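Local coordinates for protein TonB-dependent siderophore receptor (Pseudomonas aeruginosa 39016, PDB 5NEC) that probably takes up iron-loaded siderophores, and drug conjugates built on them, across the outer membrane through a plugged beta-barrel powered by TonB, at residues T297-S302 and D347-F352; S307-L312 and R335-T340; D375-D380 and I419-A424. All blocks are in the same frame, centred on the assembly; numbering follows the deposited sequence.

Overall arrangement
Following the chain, strand 296-316 runs out from one end of the barrel wall and strand 327-354 returns beside it. Contact 2 (307-312 with 335-340) lies nearer the turn of this hairpin and is nested inside the longer loop closed by contact 1 (297-302 with 347-352), whose centre lies about 35 Å away. Contact 3 comes later, in series with both: residues 375-380 take in the end of strand 357-379, the next strand of the wall, and 419-424 come back to it after a long excursion. Contacts 2 and 3 touch, their centres about 13 Å apart, through D310 with Y377 and V336 with D375, which ties three successive strands together.

Contact 1. Residues T297-S302 and D347-F352; sequences TIRNTS and DLFGEF
T297 and F349 face each other as an antiparallel hydrogen-bonded pair, and the backbone bonds of this stretch fix the register. T297 N gives to F349 O at 3.0 Å with an almost straight N-H...O angle of 176°, and F349 N returns a bond to T297 O. Two residues on, R299 and D347 repeat the pattern: D347 N reaches R299 O at 2.7 Å, while R299 N to D347 O is more bent. Between these pairs I298 and L348 form the non-hydrogen-bonded pair, with L348 CA set 3.5 Å from T297 O and I298 CA 3.4 Å from D347 O as CA-H...O contacts.

The apolar contact is made chiefly on the face that carries T297, R299, D347 and F349. F349 holds CG between its backbone N and carbonyl carbon (chi1 58°), and the ring lies alongside T297. CB of T297 stands over one face of the ring, toward its rim, in a CH-pi contact 4.0 Å from the centroid of F349. The T297 methyl CG2 meets ring atom CZ of F349 at 3.6 Å, and CB of R299 comes to the ring edge at CE1 of F349, 4.0 Å away. On the other face I298 and L348 touch more lightly.

The polar ends are engaged outside the pair. R299 runs beside D347, yet its guanidinium forms a salt bridge with E289 of the preceding strand; D347 OD1 bonds to Y436 OH, and T297 OG1 to D291.

With N-to-C directions 149° apart and the segment axes 4.8 Å at closest approach, the geometry is that of a twisted antiparallel beta-hairpin in the wall of a TonB-dependent receptor barrel.

Contact 2. Residues S307-L312 and R335-T340; sequences SHQDYL and RVSTTT
R335 and Y311 leave the sheet on one face and run alongside each other, with the guanidinium turned 66° from the ring plane. NH2 of R335 comes within 3.4 Å of CD2 of Y311, approaching the ring obliquely. The R335 chain leaves with CG anti to the backbone N (chi1 -168°) and bends at chi3, and the side chain slants across that of Q309. There NH1 of R335 reaches OE1 of Q309 at 2.7 Å, a weak hydrogen bond because the N-H...O angle is only 126°.

On the opposite face H308 and T338 cross at a slant: ND1 of H308 and OG1 of T338 are hydrogen-bonded at 3.2 Å, with OG1 near the plane of the imidazole, at its edge. Beside them D310 and V336 lie alongside each other, and CG2 of V336 packs 3.5 Å from OD1 of D310.

Six backbone hydrogen bonds, from S307-T339 to Y311-R335, hold the strands almost exactly antiparallel. Strand 276-291 flanks 307-312 through backbone bonds such as H308 with R280; strand 357-379 flanks 335-340, and its Y377 OH pairs with D310 OD1 of 307-312 in a probable hydrogen bond.

Contact 3. Residues D375-D380 and I419-A424; sequences DGYIVD and ITRKYA
This is a short antiparallel strand pairing continued by a polar cluster around the D375 carboxylate, formed where the chain, returning from a long excursion, meets the end of strand 357-379. I378 and T420 are the hydrogen-bonded pair: I378 N gives to T420 O at 2.7 Å and T420 N to I378 O. Past the paired residues, K422 N donates to G376 O.

The cluster centres on D375, whose OD2 receives three donors. R421 grips it side-on with two nitrogens in a salt bridge, NE at 2.9 Å from OD2 of D375 on the anti lone pair and NH2 at 3.1 Å from the same OD2, from above the carboxylate plane. Y423 N takes the syn lone pair of OD2, while A424 N reaches OD1 of D375 at 2.8 Å. So many donors would be expected to favour the charged carboxylate.

In R421 the chi2 bend (-74°) lays CD over one face of the Y377 ring, toward its rim and 3.9 Å from its centroid, as a CH-pi contact; the chi3 bend (-63°) then turns NE. CG2 of I419 meets CD1 of the same ring at 3.5 Å, and CG1 of I378 packs on CG of K422.

Strand 327-354 flanks the site on the far side of 375-380: V336 bonds to D375 through the backbone and packs against Y377 and R421, and N334 OD1 accepts a hydrogen bond from Y377 N.

Contact 1. Residues T297-S302 and D347-F352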
ATOM      1  N   THR A 297     -14.947   4.204  26.970  1.00 57.68           N
ATOM      2  CA  THR A 297     -13.489   4.064  27.021  1.00 57.09           C
ATOM      3  C   THR A 297     -12.819   5.336  26.491  1.00 56.12           C
ATOM      4  O   THR A 297     -13.224   5.878  25.464  1.00 55.25           O
ATOM      5  CB  THR A 297     -13.010   2.861  26.177  1.00 57.49           C
ATOM      6  OG1 THR A 297     -13.610   1.657  26.680  1.00 58.84           O
ATOM      7  CG2 THR A 297     -11.481   2.714  26.227  1.00 57.03           C
ATOM      8  N   ILE A 298     -11.813   5.808  27.222  1.00 55.24           N
ATOM      9  CA  ILE A 298     -10.963   6.914  26.785  1.00 53.78           C
ATOM     10  C   ILE A 298      -9.601   6.355  26.408  1.00 52.22           C
ATOM     11  O   ILE A 298      -9.077   5.469  27.078  1.00 50.94           O
ATOM     12  CB  ILE A 298     -10.830   8.050  27.835  1.00 54.66           C
ATOM     13  CG1 ILE A 298     -10.129   9.254  27.205  1.00 54.88           C
ATOM     14  CG2 ILE A 298     -10.067   7.617  29.089  1.00 54.54           C
ATOM     15  CD1 ILE A 298     -10.130  10.485  28.073  1.00 55.68           C
ATOM     16  N   ARG A 299      -9.037   6.883  25.326  1.00 52.85           N
ATOM     17  CA  ARG A 299      -7.803   6.347  24.741  1.00 52.61           C
ATOM     18  C   ARG A 299      -6.901   7.485  24.285  1.00 49.37           C
ATOM     19  O   ARG A 299      -7.373   8.437  23.662  1.00 49.58           O
ATOM     20  CB  ARG A 299      -8.179   5.466  23.574  1.00 55.16           C
ATOM     21  CG  ARG A 299      -7.046   4.744  22.872  1.00 57.93           C
ATOM     22  CD  ARG A 299      -7.508   4.468  21.459  1.00 61.95           C
ATOM     23  NE  ARG A 299      -6.672   3.488  20.791  1.00 66.84           N
ATOM     24  CZ  ARG A 299      -6.947   2.189  20.666  1.00 72.47           C
ATOM     25  NH1 ARG A 299      -8.055   1.647  21.197  1.00 74.59           N
ATOM     26  NH2 ARG A 299      -6.073   1.406  20.024  1.00 74.64           N
ATOM     27  N   ASN A 300      -5.619   7.409  24.638  1.00 47.16           N
ATOM     28  CA  ASN A 300      -4.620   8.360  24.150  1.00 45.86           C
ATOM     29  C   ASN A 300      -3.521   7.588  23.464  1.00 44.45           C
ATOM     30  O   ASN A 300      -3.049   6.600  23.987  1.00 43.65           O
ATOM     31  CB  ASN A 300      -4.040   9.222  25.269  1.00 45.21           C
ATOM     32  CG  ASN A 300      -3.264  10.410  24.738  1.00 45.52           C
ATOM     33  OD1 ASN A 300      -3.810  11.489  24.556  1.00 45.47           O
ATOM     34  ND2 ASN A 300      -1.986  10.204  24.453  1.00 46.52           N
ATOM     35  N   THR A 301      -3.122   8.060  22.291  1.00 45.25           N
ATOM     36  CA  THR A 301      -2.084   7.441  21.502  1.00 45.33           C
ATOM     37  C   THR A 301      -1.068   8.506  21.130  1.00 44.28           C
ATOM     38  O   THR A 301      -1.427   9.587  20.665  1.00 42.27           O
ATOM     39  CB  THR A 301      -2.672   6.809  20.233  1.00 47.21           C
ATOM     40  OG1 THR A 301      -3.676   5.863  20.613  1.00 51.30           O
ATOM     41  CG2 THR A 301      -1.587   6.085  19.399  1.00 47.06           C
ATOM     42  N   SER A 302       0.201   8.192  21.354  1.00 44.24           N
ATOM     43  CA  SER A 302       1.299   9.058  20.980  1.00 44.31           C
ATOM     44  C   SER A 302       2.185   8.292  20.036  1.00 44.14           C
ATOM     45  O   SER A 302       2.562   7.164  20.335  1.00 41.76           O
ATOM     46  CB  SER A 302       2.090   9.472  22.212  1.00 44.49           C
ATOM     47  OG  SER A 302       1.220  10.117  23.111  1.00 44.47           O
ATOM     48  N   ASP A 347      -9.075   9.765  22.012  1.00 55.39           N
ATOM     49  CA  ASP A 347     -10.398   9.290  21.573  1.00 57.02           C
ATOM     50  C   ASP A 347     -11.318   8.920  22.741  1.00 57.17           C
ATOM     51  O   ASP A 347     -10.867   8.393  23.758  1.00 54.43           O
ATOM     52  CB  ASP A 347     -10.258   8.067  20.667  1.00 59.29           C
ATOM     53  CG  ASP A 347      -9.465   8.357  19.412  1.00 61.41           C
ATOM     54  OD1 ASP A 347      -9.760   9.363  18.739  1.00 65.69           O
ATOM     55  OD2 ASP A 347      -8.548   7.579  19.084  1.00 65.38           O
ATOM     56  N   LEU A 348     -12.602   9.220  22.577  1.00 57.24           N
ATOM     57  CA  LEU A 348     -13.660   8.775  23.474  1.00 58.51           C
ATOM     58  C   LEU A 348     -14.635   7.945  22.635  1.00 57.42           C
ATOM     59  O   LEU A 348     -15.158   8.421  21.636  1.00 56.21           O
ATOM     60  CB  LEU A 348     -14.378   9.976  24.092  1.00 59.33           C
ATOM     61  CG  LEU A 348     -15.492   9.665  25.104  1.00 62.69           C
ATOM     62  CD1 LEU A 348     -14.870   9.107  26.387  1.00 63.73           C
ATOM     63  CD2 LEU A 348     -16.352  10.887  25.399  1.00 62.70           C
ATOM     64  N   PHE A 349     -14.864   6.701  23.020  1.00 57.34           N
ATOM     65  CA  PHE A 349     -15.789   5.848  22.278  1.00 58.99           C
ATOM     66  C   PHE A 349     -16.611   4.936  23.178  1.00 58.97           C
ATOM     67  O   PHE A 349     -16.237   4.664  24.311  1.00 59.11           O
ATOM     68  CB  PHE A 349     -15.041   5.040  21.197  1.00 59.11           C
ATOM     69  CG  PHE A 349     -13.946   4.163  21.724  1.00 58.95           C
ATOM     70  CD1 PHE A 349     -12.646   4.659  21.875  1.00 59.33           C
ATOM     71  CD2 PHE A 349     -14.196   2.826  22.036  1.00 60.08           C
ATOM     72  CE1 PHE A 349     -11.620   3.835  22.341  1.00 59.97           C
ATOM     73  CE2 PHE A 349     -13.179   1.993  22.504  1.00 59.56           C
ATOM     74  CZ  PHE A 349     -11.894   2.494  22.652  1.00 60.59           C
ATOM     75  N   GLY A 350     -17.754   4.494  22.663  1.00 57.72           N
ATOM     76  CA  GLY A 350     -18.638   3.597  23.409  1.00 57.13           C
ATOM     77  C   GLY A 350     -20.086   3.789  23.027  1.00 56.60           C
ATOM     78  O   GLY A 350     -20.391   3.895  21.835  1.00 53.65           O
ATOM     79  N   GLU A 351     -20.973   3.833  24.032  1.00 58.42           N
ATOM     80  CA  GLU A 351     -22.434   3.834  23.806  1.00 60.18           C
ATOM     81  C   GLU A 351     -23.201   4.801  24.670  1.00 57.89           C
ATOM     82  O   GLU A 351     -22.846   5.018  25.819  1.00 58.92           O
ATOM     83  CB  GLU A 351     -23.036   2.452  24.091  1.00 63.94           C
ATOM     84  CG  GLU A 351     -22.545   1.323  23.202  1.00 66.75           C
ATOM     85  CD  GLU A 351     -21.227   0.728  23.664  1.00 70.81           C
ATOM     86  OE1 GLU A 351     -21.035   0.629  24.897  1.00 73.86           O
ATOM     87  OE2 GLU A 351     -20.381   0.367  22.801  1.00 75.43           O
ATOM     88  N   PHE A 352     -24.282   5.347  24.122  1.00 56.33           N
ATOM     89  CA  PHE A 352     -25.321   5.992  24.928  1.00 56.15           C
ATOM     90  C   PHE A 352     -26.704   5.762  24.298  1.00 56.61           C
ATOM     91  O   PHE A 352     -26.799   5.271  23.163  1.00 55.36           O
ATOM     92  CB  PHE A 352     -25.025   7.487  25.167  1.00 55.70           C
ATOM     93  CG  PHE A 352     -25.086   8.347  23.928  1.00 56.41           C
ATOM     94  CD1 PHE A 352     -26.267   8.985  23.552  1.00 58.09           C
ATOM     95  CD2 PHE A 352     -23.953   8.547  23.149  1.00 56.67           C
ATOM     96  CE1 PHE A 352     -26.319   9.778  22.407  1.00 58.20           C
ATOM     97  CE2 PHE A 352     -23.993   9.344  22.010  1.00 56.10           C
ATOM     98  CZ  PHE A 352     -25.182   9.958  21.636  1.00 56.86           C
TER

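Contact 2. Residues S307-L312 and R335-T340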
ATOM      1  N   SER A 307      12.074   8.941   9.562  1.00 52.70           N
ATOM      2  CA  SER A 307      12.442   8.179   8.354  1.00 53.40           C
ATOM      3  C   SER A 307      13.464   8.899   7.491  1.00 53.01           C
ATOM      4  O   SER A 307      13.369  10.092   7.295  1.00 57.61           O
ATOM      5  CB  SER A 307      11.212   7.808   7.521  1.00 53.20           C
ATOM      6  OG  SER A 307      10.716   8.940   6.873  1.00 53.96           O
ATOM      7  N   HIS A 308      14.448   8.151   7.002  1.00 51.79           N
ATOM      8  CA  HIS A 308      15.485   8.661   6.136  1.00 52.03           C
ATOM      9  C   HIS A 308      15.436   7.886   4.808  1.00 50.93           C
ATOM     10  O   HIS A 308      15.228   6.664   4.789  1.00 48.57           O
ATOM     11  CB  HIS A 308      16.854   8.508   6.803  1.00 54.07           C
ATOM     12  CG  HIS A 308      17.981   9.058   5.984  1.00 60.65           C
ATOM     13  ND1 HIS A 308      18.082  10.396   5.646  1.00 60.57           N
ATOM     14  CD2 HIS A 308      19.046   8.446   5.412  1.00 62.76           C
ATOM     15  CE1 HIS A 308      19.167  10.585   4.919  1.00 60.16           C
ATOM     16  NE2 HIS A 308      19.775   9.421   4.769  1.00 62.27           N
ATOM     17  N   GLN A 309      15.607   8.601   3.705  1.00 48.19           N
ATOM     18  CA  GLN A 309      15.734   8.003   2.387  1.00 48.18           C
ATOM     19  C   GLN A 309      16.889   8.630   1.632  1.00 46.23           C
ATOM     20  O   GLN A 309      17.035   9.846   1.589  1.00 44.95           O
ATOM     21  CB  GLN A 309      14.456   8.191   1.605  1.00 52.13           C
ATOM     22  CG  GLN A 309      13.367   7.283   2.098  1.00 57.08           C
ATOM     23  CD  GLN A 309      12.050   7.565   1.429  1.00 63.84           C
ATOM     24  OE1 GLN A 309      11.785   8.701   1.030  1.00 67.49           O
ATOM     25  NE2 GLN A 309      11.200   6.523   1.298  1.00 69.60           N
ATOM     26  N   ASP A 310      17.707   7.776   1.044  1.00 45.20           N
ATOM     27  CA  ASP A 310      18.868   8.174   0.284  1.00 44.41           C
ATOM     28  C   ASP A 310      18.885   7.290  -0.996  1.00 43.23           C
ATOM     29  O   ASP A 310      19.333   6.115  -0.964  1.00 39.40           O
ATOM     30  CB  ASP A 310      20.107   8.019   1.175  1.00 44.01           C
ATOM     31  CG  ASP A 310      21.369   8.576   0.555  1.00 46.07           C
ATOM     32  OD1 ASP A 310      21.334   9.295  -0.471  1.00 46.80           O
ATOM     33  OD2 ASP A 310      22.436   8.265   1.102  1.00 49.64           O
ATOM     34  N   TYR A 311      18.335   7.860  -2.080  1.00 42.14           N
ATOM     35  CA  TYR A 311      18.062   7.158  -3.338  1.00 42.30           C
ATOM     36  C   TYR A 311      18.790   7.833  -4.495  1.00 41.89           C
ATOM     37  O   TYR A 311      18.769   9.054  -4.595  1.00 41.09           O
ATOM     38  CB  TYR A 311      16.561   7.193  -3.683  1.00 44.10           C
ATOM     39  CG  TYR A 311      15.595   6.488  -2.748  1.00 48.14           C
ATOM     40  CD1 TYR A 311      16.032   5.733  -1.654  1.00 50.30           C
ATOM     41  CD2 TYR A 311      14.213   6.549  -2.974  1.00 50.60           C
ATOM     42  CE1 TYR A 311      15.135   5.084  -0.818  1.00 51.82           C
ATOM     43  CE2 TYR A 311      13.308   5.887  -2.139  1.00 50.44           C
ATOM     44  CZ  TYR A 311      13.777   5.163  -1.068  1.00 51.58           C
ATOM     45  OH  TYR A 311      12.924   4.504  -0.222  1.00 56.10           O
ATOM     46  N   LEU A 312      19.395   7.028  -5.369  1.00 41.81           N
ATOM     47  CA  LEU A 312      19.943   7.464  -6.658  1.00 41.45           C
ATOM     48  C   LEU A 312      19.764   6.342  -7.683  1.00 41.21           C
ATOM     49  O   LEU A 312      20.332   5.248  -7.529  1.00 38.75           O
ATOM     50  CB  LEU A 312      21.424   7.782  -6.530  1.00 43.32           C
ATOM     51  CG  LEU A 312      22.267   8.020  -7.798  1.00 44.68           C
ATOM     52  CD1 LEU A 312      21.701   9.169  -8.556  1.00 45.29           C
ATOM     53  CD2 LEU A 312      23.720   8.315  -7.481  1.00 45.25           C
ATOM     54  N   ARG A 335      16.890  11.306  -4.718  1.00 53.03           N
ATOM     55  CA  ARG A 335      16.238  11.973  -3.608  1.00 55.79           C
ATOM     56  C   ARG A 335      16.933  11.636  -2.284  1.00 52.04           C
ATOM     57  O   ARG A 335      17.250  10.474  -2.003  1.00 47.08           O
ATOM     58  CB  ARG A 335      14.775  11.589  -3.544  1.00 63.35           C
ATOM     59  CG  ARG A 335      13.988  12.480  -2.591  1.00 73.82           C
ATOM     60  CD  ARG A 335      12.480  12.367  -2.748  1.00 81.28           C
ATOM     61  NE  ARG A 335      12.053  11.035  -3.191  1.00 86.86           N
ATOM     62  CZ  ARG A 335      12.112   9.915  -2.465  1.00 89.29           C
ATOM     63  NH1 ARG A 335      12.604   9.904  -1.223  1.00 89.68           N
ATOM     64  NH2 ARG A 335      11.697   8.783  -3.008  1.00 89.65           N
ATOM     65  N   VAL A 336      17.205  12.679  -1.508  1.00 49.17           N
ATOM     66  CA  VAL A 336      17.648  12.553  -0.136  1.00 49.49           C
ATOM     67  C   VAL A 336      16.607  13.237   0.729  1.00 49.57           C
ATOM     68  O   VAL A 336      16.289  14.405   0.519  1.00 50.22           O
ATOM     69  CB  VAL A 336      19.026  13.168   0.095  1.00 47.52           C
ATOM     70  CG1 VAL A 336      19.428  12.990   1.549  1.00 46.96           C
ATOM     71  CG2 VAL A 336      20.038  12.518  -0.860  1.00 47.99           C
ATOM     72  N   SER A 337      16.087  12.503   1.700  1.00 48.84           N
ATOM     73  CA  SER A 337      14.937  12.948   2.438  1.00 50.90           C
ATOM     74  C   SER A 337      15.023  12.542   3.914  1.00 49.85           C
ATOM     75  O   SER A 337      15.442  11.437   4.211  1.00 49.96           O
ATOM     76  CB  SER A 337      13.720  12.338   1.771  1.00 53.41           C
ATOM     77  OG  SER A 337      12.522  12.685   2.423  1.00 57.36           O
ATOM     78  N   THR A 338      14.662  13.444   4.829  1.00 48.52           N
ATOM     79  CA  THR A 338      14.475  13.089   6.245  1.00 48.84           C
ATOM     80  C   THR A 338      13.151  13.619   6.711  1.00 48.34           C
ATOM     81  O   THR A 338      12.822  14.759   6.429  1.00 48.71           O
ATOM     82  CB  THR A 338      15.579  13.640   7.177  1.00 50.51           C
ATOM     83  OG1 THR A 338      16.833  13.101   6.779  1.00 51.63           O
ATOM     84  CG2 THR A 338      15.345  13.225   8.645  1.00 51.29           C
ATOM     85  N   THR A 339      12.397  12.802   7.431  1.00 47.52           N
ATOM     86  CA  THR A 339      11.098  13.215   7.937  1.00 50.78           C
ATOM     87  C   THR A 339      10.945  12.799   9.393  1.00 50.52           C
ATOM     88  O   THR A 339      11.329  11.704   9.782  1.00 52.57           O
ATOM     89  CB  THR A 339       9.939  12.634   7.088  1.00 53.96           C
ATOM     90  OG1 THR A 339      10.086  13.061   5.733  1.00 57.89           O
ATOM     91  CG2 THR A 339       8.610  13.139   7.555  1.00 55.53           C
ATOM     92  N   THR A 340      10.366  13.696  10.176  1.00 50.23           N
ATOM     93  CA  THR A 340      10.103  13.520  11.586  1.00 49.85           C
ATOM     94  C   THR A 340       8.610  13.745  11.727  1.00 51.13           C
ATOM     95  O   THR A 340       8.078  14.664  11.114  1.00 52.10           O
ATOM     96  CB  THR A 340      10.923  14.567  12.358  1.00 51.25           C
ATOM     97  OG1 THR A 340      12.311  14.228  12.258  1.00 50.58           O
ATOM     98  CG2 THR A 340      10.539  14.657  13.820  1.00 51.82           C
TER

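Contact 3. Residues D375-D380 and I419-A424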
ATOM      1  N   ASP A 375      16.482  17.149   0.074  1.00 45.09           N
ATOM      2  CA  ASP A 375      17.720  17.550  -0.608  1.00 44.37           C
ATOM      3  C   ASP A 375      17.930  16.612  -1.815  1.00 41.86           C
ATOM      4  O   ASP A 375      17.002  15.967  -2.245  1.00 41.45           O
ATOM      5  CB  ASP A 375      18.897  17.518   0.386  1.00 44.24           C
ATOM      6  CG  ASP A 375      20.098  18.398  -0.067  1.00 44.83           C
ATOM      7  OD1 ASP A 375      19.891  19.579  -0.408  1.00 46.68           O
ATOM      8  OD2 ASP A 375      21.257  17.904  -0.088  1.00 42.77           O
ATOM      9  N   GLY A 376      19.126  16.565  -2.382  1.00 42.59           N
ATOM     10  CA  GLY A 376      19.437  15.671  -3.478  1.00 42.55           C
ATOM     11  C   GLY A 376      20.919  15.675  -3.799  1.00 42.90           C
ATOM     12  O   GLY A 376      21.720  16.126  -2.993  1.00 42.14           O
ATOM     13  N   TYR A 377      21.266  15.166  -4.978  1.00 41.28           N
ATOM     14  CA  TYR A 377      22.630  15.106  -5.474  1.00 41.46           C
ATOM     15  C   TYR A 377      22.738  15.901  -6.777  1.00 41.98           C
ATOM     16  O   TYR A 377      21.750  16.113  -7.444  1.00 42.12           O
ATOM     17  CB  TYR A 377      23.046  13.659  -5.763  1.00 41.29           C
ATOM     18  CG  TYR A 377      23.146  12.760  -4.564  1.00 40.37           C
ATOM     19  CD1 TYR A 377      24.315  12.713  -3.788  1.00 41.09           C
ATOM     20  CD2 TYR A 377      22.088  11.934  -4.202  1.00 41.34           C
ATOM     21  CE1 TYR A 377      24.420  11.884  -2.678  1.00 40.18           C
ATOM     22  CE2 TYR A 377      22.179  11.100  -3.093  1.00 42.41           C
ATOM     23  CZ  TYR A 377      23.343  11.084  -2.332  1.00 41.94           C
ATOM     24  OH  TYR A 377      23.422  10.238  -1.255  1.00 42.17           O
ATOM     25  N   ILE A 378      23.943  16.356  -7.100  1.00 42.84           N
ATOM     26  CA  ILE A 378      24.287  16.953  -8.368  1.00 41.53           C
ATOM     27  C   ILE A 378      25.185  15.943  -9.044  1.00 40.04           C
ATOM     28  O   ILE A 378      26.199  15.562  -8.481  1.00 39.08           O
ATOM     29  CB  ILE A 378      25.082  18.269  -8.169  1.00 45.06           C
ATOM     30  CG1 ILE A 378      24.241  19.323  -7.454  1.00 47.95           C
ATOM     31  CG2 ILE A 378      25.616  18.819  -9.492  1.00 44.76           C
ATOM     32  CD1 ILE A 378      25.113  20.264  -6.649  1.00 49.62           C
ATOM     33  N   VAL A 379      24.816  15.511 -10.245  1.00 40.89           N
ATOM     34  CA  VAL A 379      25.479  14.380 -10.901  1.00 42.44           C
ATOM     35  C   VAL A 379      25.800  14.737 -12.357  1.00 45.18           C
ATOM     36  O   VAL A 379      24.946  15.227 -13.073  1.00 46.22           O
ATOM     37  CB  VAL A 379      24.599  13.124 -10.907  1.00 41.52           C
ATOM     38  CG1 VAL A 379      25.366  11.914 -11.438  1.00 42.31           C
ATOM     39  CG2 VAL A 379      24.035  12.832  -9.517  1.00 43.41           C
ATOM     40  N   ASP A 380      27.025  14.479 -12.792  1.00 46.92           N
ATOM     41  CA  ASP A 380      27.389  14.671 -14.186  1.00 48.50           C
ATOM     42  C   ASP A 380      26.964  13.461 -15.026  1.00 45.42           C
ATOM     43  O   ASP A 380      27.565  12.386 -14.918  1.00 46.69           O
ATOM     44  CB  ASP A 380      28.904  14.883 -14.307  1.00 53.14           C
ATOM     45  CG  ASP A 380      29.340  15.317 -15.703  1.00 55.52           C
ATOM     46  OD1 ASP A 380      28.476  15.592 -16.586  1.00 55.94           O
ATOM     47  OD2 ASP A 380      30.576  15.393 -15.885  1.00 58.79           O
ATOM     48  N   ILE A 419      29.563  12.985  -8.198  1.00 53.54           N
ATOM     49  CA  ILE A 419      28.347  12.971  -7.396  1.00 51.83           C
ATOM     50  C   ILE A 419      28.641  13.855  -6.183  1.00 52.11           C
ATOM     51  O   ILE A 419      29.507  13.522  -5.384  1.00 51.55           O
ATOM     52  CB  ILE A 419      28.019  11.545  -6.891  1.00 50.50           C
ATOM     53  CG1 ILE A 419      27.804  10.583  -8.064  1.00 50.38           C
ATOM     54  CG2 ILE A 419      26.763  11.534  -6.019  1.00 51.56           C
ATOM     55  CD1 ILE A 419      27.591   9.138  -7.651  1.00 48.65           C
ATOM     56  N   THR A 420      27.944  14.972  -6.038  1.00 52.15           N
ATOM     57  CA  THR A 420      28.004  15.732  -4.789  1.00 52.30           C
ATOM     58  C   THR A 420      26.585  16.010  -4.299  1.00 51.44           C
ATOM     59  O   THR A 420      25.685  16.211  -5.102  1.00 52.99           O
ATOM     60  CB  THR A 420      28.808  17.048  -4.956  1.00 53.81           C
ATOM     61  OG1 THR A 420      28.234  17.843  -5.995  1.00 53.70           O
ATOM     62  CG2 THR A 420      30.273  16.756  -5.306  1.00 54.94           C
ATOM     63  N   ARG A 421      26.386  15.996  -2.984  1.00 50.03           N
ATOM     64  CA  ARG A 421      25.143  16.469  -2.364  1.00 48.75           C
ATOM     65  C   ARG A 421      24.938  17.967  -2.652  1.00 47.94           C
ATOM     66  O   ARG A 421      25.901  18.721  -2.670  1.00 48.12           O
ATOM     67  CB  ARG A 421      25.191  16.249  -0.849  1.00 48.45           C
ATOM     68  CG  ARG A 421      24.905  14.835  -0.385  1.00 48.32           C
ATOM     69  CD  ARG A 421      23.420  14.503  -0.513  1.00 49.93           C
ATOM     70  NE  ARG A 421      22.571  15.347   0.336  1.00 50.17           N
ATOM     71  CZ  ARG A 421      22.404  15.198   1.655  1.00 49.76           C
ATOM     72  NH1 ARG A 421      23.037  14.232   2.303  1.00 47.75           N
ATOM     73  NH2 ARG A 421      21.594  16.017   2.341  1.00 50.37           N
ATOM     74  N   LYS A 422      23.692  18.381  -2.887  1.00 46.92           N
ATOM     75  CA  LYS A 422      23.338  19.802  -3.028  1.00 48.23           C
ATOM     76  C   LYS A 422      23.558  20.561  -1.730  1.00 45.93           C
ATOM     77  O   LYS A 422      24.003  21.694  -1.753  1.00 47.20           O
ATOM     78  CB  LYS A 422      21.855  19.989  -3.409  1.00 51.17           C
ATOM     79  CG  LYS A 422      21.516  19.638  -4.826  1.00 55.52           C
ATOM     80  CD  LYS A 422      20.048  19.878  -5.153  1.00 58.18           C
ATOM     81  CE  LYS A 422      19.737  19.323  -6.547  1.00 61.39           C
ATOM     82  NZ  LYS A 422      18.284  19.060  -6.763  1.00 62.94           N
ATOM     83  N   TYR A 423      23.196  19.934  -0.610  1.00 43.59           N
ATOM     84  CA  TYR A 423      23.212  20.561   0.695  1.00 42.26           C
ATOM     85  C   TYR A 423      22.477  21.905   0.696  1.00 41.66           C
ATOM     86  O   TYR A 423      22.892  22.846   1.335  1.00 41.56           O
ATOM     87  CB  TYR A 423      24.647  20.678   1.195  1.00 41.42           C
ATOM     88  CG  TYR A 423      25.251  19.373   1.678  1.00 40.34           C
ATOM     89  CD1 TYR A 423      24.564  18.548   2.597  1.00 39.46           C
ATOM     90  CD2 TYR A 423      26.526  18.960   1.245  1.00 38.68           C
ATOM     91  CE1 TYR A 423      25.123  17.362   3.049  1.00 38.67           C
ATOM     92  CE2 TYR A 423      27.091  17.770   1.702  1.00 37.81           C
ATOM     93  CZ  TYR A 423      26.387  16.992   2.607  1.00 38.43           C
ATOM     94  OH  TYR A 423      26.903  15.825   3.078  1.00 40.63           O
ATOM     95  N   ALA A 424      21.356  21.953  -0.025  1.00 41.56           N
ATOM     96  CA  ALA A 424      20.554  23.157  -0.180  1.00 40.69           C
ATOM     97  C   ALA A 424      19.095  22.733  -0.155  1.00 39.73           C
ATOM     98  O   ALA A 424      18.401  22.809  -1.156  1.00 40.98           O
ATOM     99  CB  ALA A 424      20.915  23.855  -1.488  1.00 40.64           C
TER